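Local coordinates for carboxypeptidase D (PDB 3MN8), which is a zinc-dependent metallocarboxypeptidase that releases C-terminal arginine or lysine from peptides and proteins, including growth factors, peptide hormones and neuropeptides, at residues P93-A98 with D291-F296. Residues are numbered along the deposited sequence; the frame is centred on the assembly and turned at random.
Sequences PVKYIA and DFNYAF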
ATOM      1  N   PRO A  93      -7.322  -4.202   6.625  1.00 39.14           N
ATOM      2  CA  PRO A  93      -6.958  -2.798   6.435  1.00 37.27           C
ATOM      3  C   PRO A  93      -5.904  -2.723   5.340  1.00 40.09           C
ATOM      4  O   PRO A  93      -5.013  -3.572   5.241  1.00 30.83           O
ATOM      5  CB  PRO A  93      -6.368  -2.376   7.795  1.00 10.89           C
ATOM      6  CG  PRO A  93      -6.152  -3.638   8.563  1.00 19.51           C
ATOM      7  CD  PRO A  93      -6.569  -4.826   7.717  1.00 20.18           C
ATOM      8  N   VAL A  94      -6.018  -1.709   4.497  1.00 28.64           N
ATOM      9  CA  VAL A  94      -5.113  -1.556   3.384  1.00 19.59           C
ATOM     10  C   VAL A  94      -4.857  -0.068   3.229  1.00 31.05           C
ATOM     11  O   VAL A  94      -5.661   0.742   3.702  1.00 37.75           O
ATOM     12  CB  VAL A  94      -5.742  -2.110   2.096  1.00 29.01           C
ATOM     13  CG1 VAL A  94      -4.765  -2.013   0.941  1.00 58.51           C
ATOM     14  CG2 VAL A  94      -6.202  -3.551   2.302  1.00 30.28           C
ATOM     15  N   LYS A  95      -3.746   0.296   2.586  1.00 26.53           N
ATOM     16  CA  LYS A  95      -3.429   1.705   2.328  1.00 30.73           C
ATOM     17  C   LYS A  95      -2.809   1.966   0.952  1.00 33.95           C
ATOM     18  O   LYS A  95      -2.103   1.124   0.390  1.00 26.59           O
ATOM     19  CB  LYS A  95      -2.526   2.277   3.424  1.00 22.00           C
ATOM     20  CG  LYS A  95      -1.148   1.649   3.511  1.00 23.97           C
ATOM     21  CD  LYS A  95      -0.860   1.214   4.946  1.00 25.96           C
ATOM     22  CE  LYS A  95       0.630   1.292   5.260  1.00 27.43           C
ATOM     23  NZ  LYS A  95       1.498   0.576   4.285  1.00 39.95           N
ATOM     24  N   TYR A  96      -3.103   3.142   0.414  1.00 34.32           N
ATOM     25  CA  TYR A  96      -2.417   3.655  -0.769  1.00 38.44           C
ATOM     26  C   TYR A  96      -1.733   4.976  -0.416  1.00 36.84           C
ATOM     27  O   TYR A  96      -2.382   5.905   0.083  1.00 26.24           O
ATOM     28  CB  TYR A  96      -3.405   3.886  -1.912  1.00 31.09           C
ATOM     29  CG  TYR A  96      -3.666   2.664  -2.758  1.00 33.15           C
ATOM     30  CD1 TYR A  96      -2.766   1.606  -2.780  1.00 23.91           C
ATOM     31  CD2 TYR A  96      -4.810   2.572  -3.549  1.00 34.50           C
ATOM     32  CE1 TYR A  96      -2.991   0.497  -3.567  1.00 21.82           C
ATOM     33  CE2 TYR A  96      -5.048   1.459  -4.338  1.00 36.00           C
ATOM     34  CZ  TYR A  96      -4.132   0.419  -4.338  1.00 38.67           C
ATOM     35  OH  TYR A  96      -4.337  -0.710  -5.102  1.00 42.20           O
ATOM     36  N   ILE A  97      -0.426   5.073  -0.636  1.00 34.10           N
ATOM     37  CA  ILE A  97       0.221   6.366  -0.437  1.00 39.14           C
ATOM     38  C   ILE A  97       0.743   6.888  -1.764  1.00 36.25           C
ATOM     39  O   ILE A  97       1.094   6.101  -2.645  1.00 28.30           O
ATOM     40  CB  ILE A  97       1.348   6.348   0.629  1.00 34.78           C
ATOM     41  CG1 ILE A  97       0.821   5.916   2.013  1.00 34.05           C
ATOM     42  CG2 ILE A  97       1.933   7.742   0.764  1.00 26.76           C
ATOM     43  CD1 ILE A  97       0.824   4.438   2.268  1.00 35.03           C
ATOM     44  N   ALA A  98       0.778   8.211  -1.910  1.00 29.19           N
ATOM     45  CA  ALA A  98       1.305   8.827  -3.119  1.00 17.61           C
ATOM     46  C   ALA A  98       2.187  10.041  -2.814  1.00 33.18           C
ATOM     47  O   ALA A  98       2.291  10.484  -1.673  1.00 42.35           O
ATOM     48  CB  ALA A  98       0.168   9.218  -4.031  1.00 17.36           C
ATOM     49  N   ASP A 291      10.303  -1.438   1.824  1.00 40.72           N
ATOM     50  CA  ASP A 291      10.905  -2.522   2.582  1.00 37.33           C
ATOM     51  C   ASP A 291      10.627  -2.357   4.069  1.00 37.49           C
ATOM     52  O   ASP A 291      10.665  -3.336   4.821  1.00 34.85           O
ATOM     53  CB  ASP A 291      12.412  -2.641   2.291  1.00 41.26           C
ATOM     54  CG  ASP A 291      12.701  -3.214   0.900  1.00 53.56           C
ATOM     55  OD1 ASP A 291      11.742  -3.416   0.118  1.00 54.49           O
ATOM     56  OD2 ASP A 291      13.885  -3.469   0.589  1.00 51.45           O
ATOM     57  N   PHE A 292      10.340  -1.125   4.489  1.00 30.22           N
ATOM     58  CA  PHE A 292      10.072  -0.887   5.899  1.00 20.61           C
ATOM     59  C   PHE A 292       8.753  -1.543   6.316  1.00 22.55           C
ATOM     60  O   PHE A 292       8.670  -2.187   7.367  1.00 36.56           O
ATOM     61  CB  PHE A 292      10.075   0.595   6.246  1.00 12.07           C
ATOM     62  CG  PHE A 292       9.539   0.881   7.609  1.00 15.25           C
ATOM     63  CD1 PHE A 292      10.389   0.909   8.698  1.00 25.37           C
ATOM     64  CD2 PHE A 292       8.178   1.096   7.811  1.00 14.55           C
ATOM     65  CE1 PHE A 292       9.902   1.155   9.980  1.00 28.77           C
ATOM     66  CE2 PHE A 292       7.685   1.351   9.079  1.00 31.66           C
ATOM     67  CZ  PHE A 292       8.546   1.377  10.167  1.00 32.69           C
ATOM     68  N   ASN A 293       7.736  -1.402   5.478  1.00 24.53           N
ATOM     69  CA  ASN A 293       6.488  -2.126   5.683  1.00 33.80           C
ATOM     70  C   ASN A 293       6.690  -3.628   5.926  1.00 31.51           C
ATOM     71  O   ASN A 293       6.188  -4.195   6.903  1.00 33.59           O
ATOM     72  CB  ASN A 293       5.547  -1.904   4.495  1.00 29.46           C
ATOM     73  CG  ASN A 293       4.772  -0.590   4.597  1.00 34.98           C
ATOM     74  OD1 ASN A 293       3.617  -0.562   5.047  1.00 21.16           O
ATOM     75  ND2 ASN A 293       5.405   0.505   4.175  1.00 36.71           N
ATOM     76  N   TYR A 294       7.445  -4.263   5.039  1.00 26.84           N
ATOM     77  CA  TYR A 294       7.570  -5.714   5.061  1.00 43.75           C
ATOM     78  C   TYR A 294       8.350  -6.191   6.277  1.00 36.47           C
ATOM     79  O   TYR A 294       7.954  -7.143   6.953  1.00 28.10           O
ATOM     80  CB  TYR A 294       8.231  -6.208   3.767  1.00 38.85           C
ATOM     81  CG  TYR A 294       8.305  -7.716   3.636  1.00 38.87           C
ATOM     82  CD1 TYR A 294       7.141  -8.494   3.583  1.00 35.84           C
ATOM     83  CD2 TYR A 294       9.541  -8.366   3.550  1.00 31.28           C
ATOM     84  CE1 TYR A 294       7.210  -9.879   3.456  1.00 39.93           C
ATOM     85  CE2 TYR A 294       9.624  -9.746   3.420  1.00 27.99           C
ATOM     86  CZ  TYR A 294       8.456 -10.502   3.375  1.00 39.54           C
ATOM     87  OH  TYR A 294       8.541 -11.877   3.243  1.00 32.15           O
ATOM     88  N   ALA A 295       9.452  -5.502   6.550  1.00 42.70           N
ATOM     89  CA  ALA A 295      10.415  -5.923   7.566  1.00 33.51           C
ATOM     90  C   ALA A 295      10.013  -5.560   8.992  1.00 31.66           C
ATOM     91  O   ALA A 295      10.514  -6.162   9.934  1.00 41.00           O
ATOM     92  CB  ALA A 295      11.789  -5.352   7.249  1.00 22.52           C
ATOM     93  N   PHE A 296       9.126  -4.582   9.161  1.00 22.09           N
ATOM     94  CA  PHE A 296       8.785  -4.120  10.504  1.00 25.53           C
ATOM     95  C   PHE A 296       7.293  -4.213  10.759  1.00 36.95           C
ATOM     96  O   PHE A 296       6.780  -3.656  11.739  1.00 29.04           O
ATOM     97  CB  PHE A 296       9.257  -2.681  10.711  1.00 38.07           C
ATOM     98  CG  PHE A 296      10.761  -2.505  10.608  1.00 52.12           C
ATOM     99  CD1 PHE A 296      11.380  -2.332   9.374  1.00 45.52           C
ATOM    100  CD2 PHE A 296      11.555  -2.507  11.752  1.00 54.27           C
ATOM    101  CE1 PHE A 296      12.760  -2.163   9.287  1.00 39.75           C
ATOM    102  CE2 PHE A 296      12.942  -2.342  11.665  1.00 42.96           C
ATOM    103  CZ  PHE A 296      13.539  -2.172  10.434  1.00 38.86           C
TER
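Lys95 of strand 93-97 and Asn293 of helix 289-296 reach toward each other from CA atoms 11.1 Å apart and join through one hydrogen bond. From CB, a chi1 of 65° tucks CG into the cleft flanked by the lysine's own N and C, a turn that brings CG to 3.6 Å from CD1 of Ile97. CD carries the chain on, bending again, and CE comes within 3.5 Å of Asn293 OD1. NZ ends the chain, donating to Asn293 OD1 at 2.5 Å. The C=O...N angle is 133° and NZ is tilted 31° out of the carbonyl plane. Asn293 ND2 in turn donates to Met289 O, which fixes the amide's rotation and leaves OD1 facing the charge. Phe210 adds a cation-pi contact to Lys95, and Trp204 and Ile205 of helix 196-205 touch its side chain. A leucine at Asn293 would probably leave the buried ammonium without this acceptor and Met289 O without this side-chain donor. The bond thus ties a helix to an interior strand of the mixed eight-stranded sheet in the alpha/beta catalytic domain of M14 metallocarboxypeptidases, with the side chain of zinc ligand His217 about 10 Å from that of Asn293.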